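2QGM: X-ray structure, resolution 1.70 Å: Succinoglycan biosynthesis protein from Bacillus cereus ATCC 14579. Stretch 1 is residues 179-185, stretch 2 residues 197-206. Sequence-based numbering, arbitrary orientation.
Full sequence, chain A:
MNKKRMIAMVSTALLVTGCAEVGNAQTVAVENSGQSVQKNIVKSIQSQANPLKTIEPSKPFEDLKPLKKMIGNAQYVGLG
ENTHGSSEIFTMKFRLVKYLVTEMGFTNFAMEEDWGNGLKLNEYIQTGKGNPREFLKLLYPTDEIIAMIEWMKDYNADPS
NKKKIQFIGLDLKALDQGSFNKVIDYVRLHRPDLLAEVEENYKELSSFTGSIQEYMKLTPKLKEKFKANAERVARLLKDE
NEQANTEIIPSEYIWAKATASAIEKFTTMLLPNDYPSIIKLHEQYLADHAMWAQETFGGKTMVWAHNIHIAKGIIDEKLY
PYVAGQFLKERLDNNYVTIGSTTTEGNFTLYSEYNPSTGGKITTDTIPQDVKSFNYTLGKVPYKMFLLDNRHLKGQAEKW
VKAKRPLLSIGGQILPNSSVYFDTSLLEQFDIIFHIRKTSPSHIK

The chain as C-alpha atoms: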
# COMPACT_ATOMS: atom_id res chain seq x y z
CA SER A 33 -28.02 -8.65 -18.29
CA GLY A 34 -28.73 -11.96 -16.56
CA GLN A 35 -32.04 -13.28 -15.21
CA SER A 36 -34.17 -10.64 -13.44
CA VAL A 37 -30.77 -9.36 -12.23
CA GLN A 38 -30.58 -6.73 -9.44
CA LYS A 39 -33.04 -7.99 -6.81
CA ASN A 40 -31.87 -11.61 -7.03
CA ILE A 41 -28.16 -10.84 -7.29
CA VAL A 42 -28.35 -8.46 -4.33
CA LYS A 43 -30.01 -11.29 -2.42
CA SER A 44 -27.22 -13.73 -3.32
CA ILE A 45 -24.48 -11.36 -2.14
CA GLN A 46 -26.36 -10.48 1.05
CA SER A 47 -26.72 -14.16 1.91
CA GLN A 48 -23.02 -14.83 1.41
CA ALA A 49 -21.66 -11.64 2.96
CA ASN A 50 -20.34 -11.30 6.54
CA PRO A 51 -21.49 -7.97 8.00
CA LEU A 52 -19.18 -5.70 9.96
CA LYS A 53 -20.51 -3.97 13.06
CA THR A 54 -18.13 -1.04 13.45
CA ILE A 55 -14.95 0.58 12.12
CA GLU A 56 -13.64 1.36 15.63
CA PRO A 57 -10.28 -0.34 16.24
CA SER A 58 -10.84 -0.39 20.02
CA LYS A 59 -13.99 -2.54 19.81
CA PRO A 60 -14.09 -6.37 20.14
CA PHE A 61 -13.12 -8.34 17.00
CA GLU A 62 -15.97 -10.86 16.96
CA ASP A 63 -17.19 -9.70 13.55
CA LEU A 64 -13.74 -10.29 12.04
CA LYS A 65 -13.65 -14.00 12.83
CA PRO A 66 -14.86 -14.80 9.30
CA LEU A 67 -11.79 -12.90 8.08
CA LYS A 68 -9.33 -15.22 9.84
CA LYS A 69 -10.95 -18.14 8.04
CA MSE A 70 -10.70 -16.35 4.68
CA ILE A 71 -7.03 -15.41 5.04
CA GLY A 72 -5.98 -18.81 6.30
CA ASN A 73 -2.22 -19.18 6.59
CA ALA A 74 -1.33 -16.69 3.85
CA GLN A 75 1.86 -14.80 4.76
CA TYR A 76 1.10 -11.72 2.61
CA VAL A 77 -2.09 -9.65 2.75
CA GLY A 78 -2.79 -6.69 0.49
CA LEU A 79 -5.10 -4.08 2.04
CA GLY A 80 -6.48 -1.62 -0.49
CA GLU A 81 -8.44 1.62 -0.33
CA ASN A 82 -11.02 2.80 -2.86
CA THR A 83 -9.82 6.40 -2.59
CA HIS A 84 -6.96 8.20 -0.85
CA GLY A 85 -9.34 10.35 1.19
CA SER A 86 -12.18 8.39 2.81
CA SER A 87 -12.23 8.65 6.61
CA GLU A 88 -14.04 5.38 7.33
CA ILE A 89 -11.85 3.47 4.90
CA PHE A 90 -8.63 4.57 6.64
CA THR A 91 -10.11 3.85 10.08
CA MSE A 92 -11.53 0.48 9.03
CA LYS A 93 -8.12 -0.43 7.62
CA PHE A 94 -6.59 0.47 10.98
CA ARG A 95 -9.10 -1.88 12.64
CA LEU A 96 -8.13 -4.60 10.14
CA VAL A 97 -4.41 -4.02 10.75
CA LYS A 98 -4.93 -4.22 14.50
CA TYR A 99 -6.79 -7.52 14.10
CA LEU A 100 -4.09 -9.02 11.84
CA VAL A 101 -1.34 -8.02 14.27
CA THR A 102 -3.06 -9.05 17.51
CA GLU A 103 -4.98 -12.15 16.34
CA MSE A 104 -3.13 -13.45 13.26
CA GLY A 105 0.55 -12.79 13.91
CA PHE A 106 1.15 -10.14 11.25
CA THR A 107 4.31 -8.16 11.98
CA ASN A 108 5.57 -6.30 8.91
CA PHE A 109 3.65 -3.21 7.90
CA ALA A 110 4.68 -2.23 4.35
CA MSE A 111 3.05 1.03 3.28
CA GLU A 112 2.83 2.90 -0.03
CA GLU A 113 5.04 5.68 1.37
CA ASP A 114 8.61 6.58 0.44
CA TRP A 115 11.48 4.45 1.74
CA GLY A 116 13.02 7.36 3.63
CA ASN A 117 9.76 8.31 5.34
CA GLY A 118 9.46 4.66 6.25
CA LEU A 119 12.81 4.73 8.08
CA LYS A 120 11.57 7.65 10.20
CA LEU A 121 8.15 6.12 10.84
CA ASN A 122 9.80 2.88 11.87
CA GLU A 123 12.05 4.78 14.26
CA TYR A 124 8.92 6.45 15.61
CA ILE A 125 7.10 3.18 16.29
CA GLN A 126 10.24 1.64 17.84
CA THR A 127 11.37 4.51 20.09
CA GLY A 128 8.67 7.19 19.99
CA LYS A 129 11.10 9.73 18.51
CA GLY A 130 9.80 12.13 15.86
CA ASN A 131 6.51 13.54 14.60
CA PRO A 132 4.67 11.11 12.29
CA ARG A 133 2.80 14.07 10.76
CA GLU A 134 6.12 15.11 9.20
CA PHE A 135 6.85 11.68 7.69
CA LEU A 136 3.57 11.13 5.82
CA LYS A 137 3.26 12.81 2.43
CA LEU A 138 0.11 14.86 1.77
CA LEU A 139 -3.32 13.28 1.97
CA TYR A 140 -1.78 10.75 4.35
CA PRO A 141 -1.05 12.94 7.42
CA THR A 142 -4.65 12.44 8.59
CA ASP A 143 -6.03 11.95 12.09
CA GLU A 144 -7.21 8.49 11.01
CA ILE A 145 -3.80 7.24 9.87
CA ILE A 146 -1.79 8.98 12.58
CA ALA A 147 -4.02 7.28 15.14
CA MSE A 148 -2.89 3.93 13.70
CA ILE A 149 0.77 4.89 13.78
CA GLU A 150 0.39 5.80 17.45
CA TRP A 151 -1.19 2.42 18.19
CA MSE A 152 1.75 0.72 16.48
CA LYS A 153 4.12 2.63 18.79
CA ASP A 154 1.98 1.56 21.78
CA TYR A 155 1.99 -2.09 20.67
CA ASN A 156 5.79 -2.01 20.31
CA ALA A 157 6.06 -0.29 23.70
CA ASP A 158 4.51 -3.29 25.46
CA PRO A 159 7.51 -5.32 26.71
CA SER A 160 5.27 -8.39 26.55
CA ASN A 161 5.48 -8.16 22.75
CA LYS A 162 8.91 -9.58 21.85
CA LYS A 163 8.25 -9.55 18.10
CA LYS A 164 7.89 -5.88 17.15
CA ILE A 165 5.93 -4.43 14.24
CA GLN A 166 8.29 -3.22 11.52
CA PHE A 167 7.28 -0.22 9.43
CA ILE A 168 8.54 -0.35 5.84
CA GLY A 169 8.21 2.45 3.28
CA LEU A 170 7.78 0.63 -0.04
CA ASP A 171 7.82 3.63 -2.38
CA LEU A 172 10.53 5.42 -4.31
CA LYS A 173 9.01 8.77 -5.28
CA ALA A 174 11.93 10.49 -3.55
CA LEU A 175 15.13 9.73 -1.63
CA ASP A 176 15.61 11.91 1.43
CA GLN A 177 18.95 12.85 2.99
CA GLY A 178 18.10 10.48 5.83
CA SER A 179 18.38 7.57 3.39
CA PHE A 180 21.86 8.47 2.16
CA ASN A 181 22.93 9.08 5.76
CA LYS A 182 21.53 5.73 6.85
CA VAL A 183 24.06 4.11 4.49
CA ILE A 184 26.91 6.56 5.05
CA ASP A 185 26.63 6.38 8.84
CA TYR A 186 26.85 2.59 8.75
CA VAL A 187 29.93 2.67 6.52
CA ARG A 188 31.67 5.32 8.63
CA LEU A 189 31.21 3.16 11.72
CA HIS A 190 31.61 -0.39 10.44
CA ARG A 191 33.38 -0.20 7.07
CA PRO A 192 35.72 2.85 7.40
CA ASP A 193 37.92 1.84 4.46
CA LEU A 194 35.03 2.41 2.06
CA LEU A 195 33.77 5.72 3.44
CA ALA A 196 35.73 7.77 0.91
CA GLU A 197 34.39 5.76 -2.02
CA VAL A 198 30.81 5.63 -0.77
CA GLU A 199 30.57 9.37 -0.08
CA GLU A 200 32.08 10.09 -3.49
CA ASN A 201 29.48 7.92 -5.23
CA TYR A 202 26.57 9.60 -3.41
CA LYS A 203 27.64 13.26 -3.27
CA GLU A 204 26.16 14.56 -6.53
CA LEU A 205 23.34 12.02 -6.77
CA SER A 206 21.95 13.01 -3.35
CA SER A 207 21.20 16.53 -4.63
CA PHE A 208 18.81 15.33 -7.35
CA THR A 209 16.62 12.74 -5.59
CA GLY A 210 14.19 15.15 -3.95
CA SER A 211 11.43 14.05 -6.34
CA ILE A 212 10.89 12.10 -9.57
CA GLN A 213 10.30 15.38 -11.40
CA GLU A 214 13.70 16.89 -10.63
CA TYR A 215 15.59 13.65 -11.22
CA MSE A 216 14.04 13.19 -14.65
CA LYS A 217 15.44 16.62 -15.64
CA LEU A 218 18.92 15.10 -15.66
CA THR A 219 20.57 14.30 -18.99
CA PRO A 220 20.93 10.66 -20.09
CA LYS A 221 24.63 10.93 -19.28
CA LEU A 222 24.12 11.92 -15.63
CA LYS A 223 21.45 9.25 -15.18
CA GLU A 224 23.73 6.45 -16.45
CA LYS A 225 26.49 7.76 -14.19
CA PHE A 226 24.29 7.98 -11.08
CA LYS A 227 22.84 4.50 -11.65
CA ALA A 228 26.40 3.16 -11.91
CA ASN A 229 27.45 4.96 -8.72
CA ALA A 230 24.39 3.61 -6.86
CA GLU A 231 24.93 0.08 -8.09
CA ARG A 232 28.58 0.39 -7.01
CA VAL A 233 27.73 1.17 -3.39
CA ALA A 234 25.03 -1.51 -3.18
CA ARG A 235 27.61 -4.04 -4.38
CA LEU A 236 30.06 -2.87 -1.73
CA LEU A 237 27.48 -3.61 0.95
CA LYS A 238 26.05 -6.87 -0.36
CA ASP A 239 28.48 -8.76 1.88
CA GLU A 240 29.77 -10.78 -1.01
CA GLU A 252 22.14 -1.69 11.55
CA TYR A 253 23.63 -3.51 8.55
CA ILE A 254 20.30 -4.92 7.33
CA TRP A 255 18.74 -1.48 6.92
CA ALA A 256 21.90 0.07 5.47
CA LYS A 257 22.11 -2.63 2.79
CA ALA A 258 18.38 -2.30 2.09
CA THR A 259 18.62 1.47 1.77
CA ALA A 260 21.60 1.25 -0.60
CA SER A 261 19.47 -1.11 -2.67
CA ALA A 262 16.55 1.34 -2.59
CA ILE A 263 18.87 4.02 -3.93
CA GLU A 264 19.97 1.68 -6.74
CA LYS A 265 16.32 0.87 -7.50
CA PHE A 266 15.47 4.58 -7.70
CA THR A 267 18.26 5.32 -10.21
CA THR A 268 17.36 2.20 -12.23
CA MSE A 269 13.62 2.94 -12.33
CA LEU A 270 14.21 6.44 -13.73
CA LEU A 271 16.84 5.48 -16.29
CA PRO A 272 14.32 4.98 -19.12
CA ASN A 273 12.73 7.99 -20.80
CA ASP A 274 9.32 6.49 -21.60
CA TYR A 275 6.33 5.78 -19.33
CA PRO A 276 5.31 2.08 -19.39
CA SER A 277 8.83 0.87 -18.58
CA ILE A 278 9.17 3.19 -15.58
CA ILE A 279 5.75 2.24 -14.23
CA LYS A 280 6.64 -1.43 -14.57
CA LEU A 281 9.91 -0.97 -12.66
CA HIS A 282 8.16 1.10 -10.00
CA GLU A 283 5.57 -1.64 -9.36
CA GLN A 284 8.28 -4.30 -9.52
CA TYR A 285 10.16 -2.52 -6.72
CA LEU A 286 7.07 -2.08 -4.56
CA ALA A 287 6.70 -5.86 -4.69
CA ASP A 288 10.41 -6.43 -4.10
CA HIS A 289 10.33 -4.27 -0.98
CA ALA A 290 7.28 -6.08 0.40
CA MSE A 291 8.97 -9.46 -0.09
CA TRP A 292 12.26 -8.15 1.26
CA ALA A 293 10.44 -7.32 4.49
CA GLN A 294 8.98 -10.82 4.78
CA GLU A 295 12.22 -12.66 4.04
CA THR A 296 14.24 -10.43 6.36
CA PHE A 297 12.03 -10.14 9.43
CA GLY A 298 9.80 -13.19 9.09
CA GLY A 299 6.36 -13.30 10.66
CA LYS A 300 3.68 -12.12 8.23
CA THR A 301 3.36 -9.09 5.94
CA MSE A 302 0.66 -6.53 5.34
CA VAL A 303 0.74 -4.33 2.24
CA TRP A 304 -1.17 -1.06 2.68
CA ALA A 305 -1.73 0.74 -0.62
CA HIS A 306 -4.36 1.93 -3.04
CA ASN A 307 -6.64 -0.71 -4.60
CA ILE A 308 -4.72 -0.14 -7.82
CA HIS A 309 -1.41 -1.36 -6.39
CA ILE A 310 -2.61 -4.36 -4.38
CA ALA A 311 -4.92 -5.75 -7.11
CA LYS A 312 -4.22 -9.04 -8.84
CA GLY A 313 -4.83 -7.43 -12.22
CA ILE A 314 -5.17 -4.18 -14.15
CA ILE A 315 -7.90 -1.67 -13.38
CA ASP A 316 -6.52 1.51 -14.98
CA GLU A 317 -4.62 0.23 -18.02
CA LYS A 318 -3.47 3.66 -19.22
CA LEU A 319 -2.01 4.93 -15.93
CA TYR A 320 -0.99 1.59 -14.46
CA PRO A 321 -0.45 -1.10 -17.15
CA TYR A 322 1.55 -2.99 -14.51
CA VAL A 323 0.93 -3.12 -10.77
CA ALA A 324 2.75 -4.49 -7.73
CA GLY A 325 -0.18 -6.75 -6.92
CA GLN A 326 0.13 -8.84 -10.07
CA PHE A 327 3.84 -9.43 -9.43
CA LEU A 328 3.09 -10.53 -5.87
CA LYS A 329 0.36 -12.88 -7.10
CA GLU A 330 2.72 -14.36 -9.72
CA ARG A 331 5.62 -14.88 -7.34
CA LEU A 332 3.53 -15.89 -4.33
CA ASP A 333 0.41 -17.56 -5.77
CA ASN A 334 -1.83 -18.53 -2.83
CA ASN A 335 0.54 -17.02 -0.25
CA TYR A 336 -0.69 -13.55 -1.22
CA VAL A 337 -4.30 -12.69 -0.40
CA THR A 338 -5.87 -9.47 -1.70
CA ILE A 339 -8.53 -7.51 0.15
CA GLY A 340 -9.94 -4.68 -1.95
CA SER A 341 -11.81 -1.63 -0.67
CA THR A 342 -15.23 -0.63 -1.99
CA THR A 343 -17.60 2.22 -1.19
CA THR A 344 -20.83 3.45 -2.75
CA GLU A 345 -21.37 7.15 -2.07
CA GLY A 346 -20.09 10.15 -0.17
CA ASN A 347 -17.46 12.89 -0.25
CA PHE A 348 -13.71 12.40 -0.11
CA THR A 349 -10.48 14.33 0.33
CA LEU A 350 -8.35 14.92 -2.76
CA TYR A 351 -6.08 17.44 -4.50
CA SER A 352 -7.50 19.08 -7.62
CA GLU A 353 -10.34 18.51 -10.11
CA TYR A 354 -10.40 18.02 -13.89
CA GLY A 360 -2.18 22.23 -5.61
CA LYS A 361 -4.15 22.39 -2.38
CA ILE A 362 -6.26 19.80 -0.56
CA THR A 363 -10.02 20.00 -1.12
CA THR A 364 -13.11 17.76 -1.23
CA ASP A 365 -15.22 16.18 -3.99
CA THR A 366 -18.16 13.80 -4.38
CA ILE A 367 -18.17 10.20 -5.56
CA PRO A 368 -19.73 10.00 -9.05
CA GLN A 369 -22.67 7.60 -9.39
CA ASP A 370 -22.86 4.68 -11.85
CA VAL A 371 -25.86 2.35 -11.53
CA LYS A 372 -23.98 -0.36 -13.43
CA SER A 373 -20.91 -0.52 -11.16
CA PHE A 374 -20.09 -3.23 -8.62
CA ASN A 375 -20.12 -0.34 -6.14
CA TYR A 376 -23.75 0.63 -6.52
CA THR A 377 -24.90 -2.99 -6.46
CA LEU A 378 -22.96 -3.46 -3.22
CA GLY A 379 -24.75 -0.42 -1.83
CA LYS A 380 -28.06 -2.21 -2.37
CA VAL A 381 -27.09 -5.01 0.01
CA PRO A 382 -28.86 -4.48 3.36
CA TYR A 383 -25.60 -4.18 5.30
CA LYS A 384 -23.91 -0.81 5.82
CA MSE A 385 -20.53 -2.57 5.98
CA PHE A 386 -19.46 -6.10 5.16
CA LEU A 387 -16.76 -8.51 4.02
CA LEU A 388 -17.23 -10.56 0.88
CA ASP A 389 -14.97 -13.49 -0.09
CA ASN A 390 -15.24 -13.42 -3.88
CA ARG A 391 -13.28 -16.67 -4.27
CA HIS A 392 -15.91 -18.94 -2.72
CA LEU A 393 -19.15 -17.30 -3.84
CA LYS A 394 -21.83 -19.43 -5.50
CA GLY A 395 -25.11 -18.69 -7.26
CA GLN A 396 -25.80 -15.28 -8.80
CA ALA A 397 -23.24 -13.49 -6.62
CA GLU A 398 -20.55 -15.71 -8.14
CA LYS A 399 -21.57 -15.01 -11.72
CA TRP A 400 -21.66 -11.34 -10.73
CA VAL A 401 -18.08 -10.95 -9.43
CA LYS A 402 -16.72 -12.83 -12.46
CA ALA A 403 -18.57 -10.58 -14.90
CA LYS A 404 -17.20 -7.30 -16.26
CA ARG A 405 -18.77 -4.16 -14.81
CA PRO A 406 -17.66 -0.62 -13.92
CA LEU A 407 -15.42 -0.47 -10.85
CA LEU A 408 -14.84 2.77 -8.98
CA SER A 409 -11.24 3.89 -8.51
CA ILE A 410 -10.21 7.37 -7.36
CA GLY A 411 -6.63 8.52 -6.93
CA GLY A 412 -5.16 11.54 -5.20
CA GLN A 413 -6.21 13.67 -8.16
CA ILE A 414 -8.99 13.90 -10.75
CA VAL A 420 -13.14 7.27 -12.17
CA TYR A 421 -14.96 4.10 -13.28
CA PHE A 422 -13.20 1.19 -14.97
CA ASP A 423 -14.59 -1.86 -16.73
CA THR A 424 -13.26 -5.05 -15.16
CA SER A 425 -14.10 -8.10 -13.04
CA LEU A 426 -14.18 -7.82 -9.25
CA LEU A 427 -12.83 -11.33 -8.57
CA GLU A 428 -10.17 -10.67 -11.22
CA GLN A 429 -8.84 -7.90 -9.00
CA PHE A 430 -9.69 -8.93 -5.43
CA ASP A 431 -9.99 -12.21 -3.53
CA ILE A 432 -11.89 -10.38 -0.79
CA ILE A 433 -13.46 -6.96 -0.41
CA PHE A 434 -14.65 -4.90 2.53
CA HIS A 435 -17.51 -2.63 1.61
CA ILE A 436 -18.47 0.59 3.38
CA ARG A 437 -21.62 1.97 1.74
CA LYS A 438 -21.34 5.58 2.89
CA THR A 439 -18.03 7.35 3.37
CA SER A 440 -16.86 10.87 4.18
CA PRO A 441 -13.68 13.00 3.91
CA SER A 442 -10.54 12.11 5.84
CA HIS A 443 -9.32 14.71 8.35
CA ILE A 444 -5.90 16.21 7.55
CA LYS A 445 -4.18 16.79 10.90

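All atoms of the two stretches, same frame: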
# COMPACT_ATOMS: atom_id res chain seq x y z
N SER A 179 18.05 8.84 4.03
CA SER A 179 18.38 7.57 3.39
C SER A 179 19.87 7.46 3.09
O SER A 179 20.50 6.46 3.40
CB SER A 179 17.57 7.39 2.09
OG SER A 179 16.19 7.23 2.37
N PHE A 180 20.43 8.49 2.47
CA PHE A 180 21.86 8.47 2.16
C PHE A 180 22.68 8.38 3.44
O PHE A 180 23.69 7.67 3.49
CB PHE A 180 22.22 9.72 1.38
CG PHE A 180 21.68 9.72 -0.02
CD1 PHE A 180 22.30 8.98 -1.02
CD2 PHE A 180 20.52 10.44 -0.32
CE1 PHE A 180 21.77 8.96 -2.31
CE2 PHE A 180 19.99 10.42 -1.61
CZ PHE A 180 20.61 9.68 -2.61
N ASN A 181 22.25 9.09 4.47
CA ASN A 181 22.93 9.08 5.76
C ASN A 181 22.82 7.73 6.46
O ASN A 181 23.72 7.32 7.18
CB ASN A 181 22.37 10.19 6.66
CG ASN A 181 23.05 11.53 6.43
OD1 ASN A 181 23.39 11.88 5.31
ND2 ASN A 181 23.25 12.28 7.51
N LYS A 182 21.71 7.03 6.25
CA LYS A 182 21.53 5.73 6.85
C LYS A 182 22.69 4.84 6.40
O LYS A 182 23.31 4.13 7.20
CB LYS A 182 20.21 5.11 6.41
CG LYS A 182 19.81 3.87 7.20
CD LYS A 182 19.32 4.28 8.58
CE LYS A 182 18.88 3.08 9.40
NZ LYS A 182 18.41 3.50 10.75
N VAL A 183 22.98 4.90 5.10
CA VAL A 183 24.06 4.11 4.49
C VAL A 183 25.42 4.63 4.91
O VAL A 183 26.26 3.88 5.39
CB VAL A 183 24.01 4.16 2.94
CG1 VAL A 183 25.14 3.30 2.37
CG2 VAL A 183 22.66 3.67 2.42
N ILE A 184 25.64 5.93 4.71
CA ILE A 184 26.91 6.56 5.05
C ILE A 184 27.31 6.33 6.51
O ILE A 184 28.46 5.99 6.79
CB ILE A 184 26.88 8.08 4.79
CG1 ILE A 184 26.64 8.37 3.31
CG2 ILE A 184 28.20 8.71 5.23
CD1 ILE A 184 27.76 7.92 2.41
N ASP A 185 26.37 6.55 7.42
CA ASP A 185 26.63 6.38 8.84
C ASP A 185 27.11 4.97 9.13
O ASP A 185 28.06 4.77 9.89
CB ASP A 185 25.37 6.67 9.66
CG ASP A 185 25.01 8.13 9.67
OD1 ASP A 185 25.84 8.95 9.21
OD2 ASP A 185 23.91 8.47 10.13
N GLU A 197 35.03 6.18 -0.79
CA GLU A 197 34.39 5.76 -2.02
C GLU A 197 32.87 5.90 -1.98
O GLU A 197 32.27 6.35 -2.96
CB GLU A 197 34.77 4.31 -2.33
CG GLU A 197 34.08 3.73 -3.56
CD GLU A 197 34.71 2.43 -4.01
OE1 GLU A 197 35.29 1.73 -3.16
OE2 GLU A 197 34.61 2.10 -5.22
N VAL A 198 32.26 5.53 -0.87
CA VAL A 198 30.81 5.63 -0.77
C VAL A 198 30.34 7.08 -0.85
O VAL A 198 29.43 7.40 -1.62
CB VAL A 198 30.29 5.01 0.55
CG1 VAL A 198 28.77 5.17 0.64
CG2 VAL A 198 30.65 3.53 0.59
N GLU A 199 30.95 7.97 -0.07
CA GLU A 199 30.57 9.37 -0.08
C GLU A 199 30.75 10.00 -1.46
O GLU A 199 29.96 10.83 -1.89
CB GLU A 199 31.38 10.15 0.96
CG GLU A 199 31.01 9.77 2.38
CD GLU A 199 31.66 10.66 3.41
OE1 GLU A 199 32.91 10.58 3.57
OE2 GLU A 199 30.93 11.44 4.06
N GLU A 200 31.81 9.58 -2.15
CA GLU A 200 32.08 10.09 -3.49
C GLU A 200 30.96 9.67 -4.44
O GLU A 200 30.48 10.47 -5.24
CB GLU A 200 33.41 9.54 -4.01
CG GLU A 200 33.72 9.95 -5.43
CD GLU A 200 33.98 11.44 -5.57
OE1 GLU A 200 35.02 11.91 -5.05
OE2 GLU A 200 33.14 12.14 -6.18
N ASN A 201 30.54 8.41 -4.35
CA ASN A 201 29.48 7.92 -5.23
C ASN A 201 28.11 8.53 -4.99
O ASN A 201 27.29 8.57 -5.90
CB ASN A 201 29.37 6.40 -5.13
CG ASN A 201 30.45 5.69 -5.92
OD1 ASN A 201 31.47 5.27 -5.37
ND2 ASN A 201 30.24 5.57 -7.22
N TYR A 202 27.86 9.00 -3.77
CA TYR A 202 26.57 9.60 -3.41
C TYR A 202 26.48 11.12 -3.40
O TYR A 202 25.38 11.67 -3.42
CB TYR A 202 26.11 9.14 -2.03
CG TYR A 202 25.62 7.71 -1.91
CD1 TYR A 202 25.19 6.99 -3.03
CD2 TYR A 202 25.52 7.11 -0.66
CE1 TYR A 202 24.67 5.69 -2.89
CE2 TYR A 202 25.01 5.83 -0.51
CZ TYR A 202 24.59 5.12 -1.62
OH TYR A 202 24.07 3.87 -1.42
N LYS A 203 27.63 11.80 -3.34
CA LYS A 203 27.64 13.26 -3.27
C LYS A 203 26.74 14.02 -4.24
O LYS A 203 25.88 14.78 -3.82
CB LYS A 203 29.08 13.80 -3.39
CG LYS A 203 29.19 15.30 -3.14
CD LYS A 203 30.63 15.81 -3.22
CE LYS A 203 30.70 17.32 -3.02
NZ LYS A 203 32.08 17.87 -3.12
N GLU A 204 26.96 13.85 -5.54
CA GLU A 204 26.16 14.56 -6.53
C GLU A 204 24.74 14.00 -6.63
O GLU A 204 23.77 14.76 -6.64
CB GLU A 204 26.85 14.49 -7.90
CG GLU A 204 28.16 15.26 -7.95
CD GLU A 204 27.96 16.76 -7.86
OE1 GLU A 204 27.37 17.34 -8.81
OE2 GLU A 204 28.38 17.37 -6.86
N LEU A 205 24.63 12.68 -6.68
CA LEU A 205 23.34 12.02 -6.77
C LEU A 205 22.34 12.52 -5.72
O LEU A 205 21.20 12.84 -6.04
CB LEU A 205 23.52 10.51 -6.61
CG LEU A 205 22.24 9.69 -6.39
CD1 LEU A 205 21.31 9.83 -7.60
CD2 LEU A 205 22.61 8.23 -6.16
N SER A 206 22.79 12.59 -4.47
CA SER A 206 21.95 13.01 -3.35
C SER A 206 21.34 14.40 -3.46
O SER A 206 20.49 14.77 -2.64
CB SER A 206 22.73 12.89 -2.03
OG SER A 206 23.89 13.71 -2.03

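This is an apolar packing contact between two nearly antiparallel helical segments, built around an edge-to-face aromatic pair and without a hydrogen bond from one stretch to the other. The axes of helix 179-185 and helix 197-203 run at 166° and approach to 10.4 Å. That spacing leaves room for side chains between the backbones. The antiparallel course sets the register: Phe180 lies beside Ser206, with CA atoms 7.1 Å apart, and Ile184 lies beside Glu199, with CA atoms 6.9 Å apart. Together the two stretches bury 389 Å².

Phe180 is the residue most covered by the other stretch. Its CA-to-CB bond points toward stretch 2, and chi1 is in the m well. The edge of its ring is directed at the face of Tyr202. The ring centroids are 5.2 Å apart and the planes meet at 76°, close to perpendicular. The nearest atoms are Phe180 CD1 and Tyr202 CG, at 3.7 Å. Such an arrangement brings ring hydrogens against the pi cloud of the partner.

The Phe180 ring is also covered over one face by Ser206. Ser206 CB sits 3.6 Å from the centroid of the Phe180 ring and only 9° off the ring normal, so this is a CH-pi contact. The Ser206 hydroxyl lies near backbone oxygens of its own stretch. Ser206 OG is 2.9 Å from Tyr202 O and 2.9 Å from Lys203 O, and the choice of acceptor is not settled. Leu205 adds a contact at the Phe180 ring edge, where Phe180 CE1 and Leu205 CD2 are 4.0 Å apart.

One turn further along stretch 1, Val183 points toward stretch 2. Val183 CG1 lies at the edge of the Tyr202 ring, 3.8 Å from Tyr202 CE2. Tyr202 therefore meets Phe180 over a face and Val183 at its edge. A looser contact joins Val183 CG1 to Val198 CG1 at 4.4 Å.

Ile184 leaves its backbone sideways, but its end comes nearer to stretch 2. With chi1 and chi2 both in the m well, CD1 makes the closest contacts to three residues. Ile184 CD1 is 3.4 Å from Val198 CG1, a tight apolar approach. Ile184 CD1 is 3.9 Å from Tyr202 CD2. Ile184 CD1 is also 3.7 Å from Glu199 CG, so it meets the aliphatic part of that acidic side chain.

Ser179, Asn181, Lys182 and Asp185 make no contact with stretch 2. The contacts from stretch 1 thus come from Phe180 and, about one helical turn later, the neighbours Val183 and Ile184.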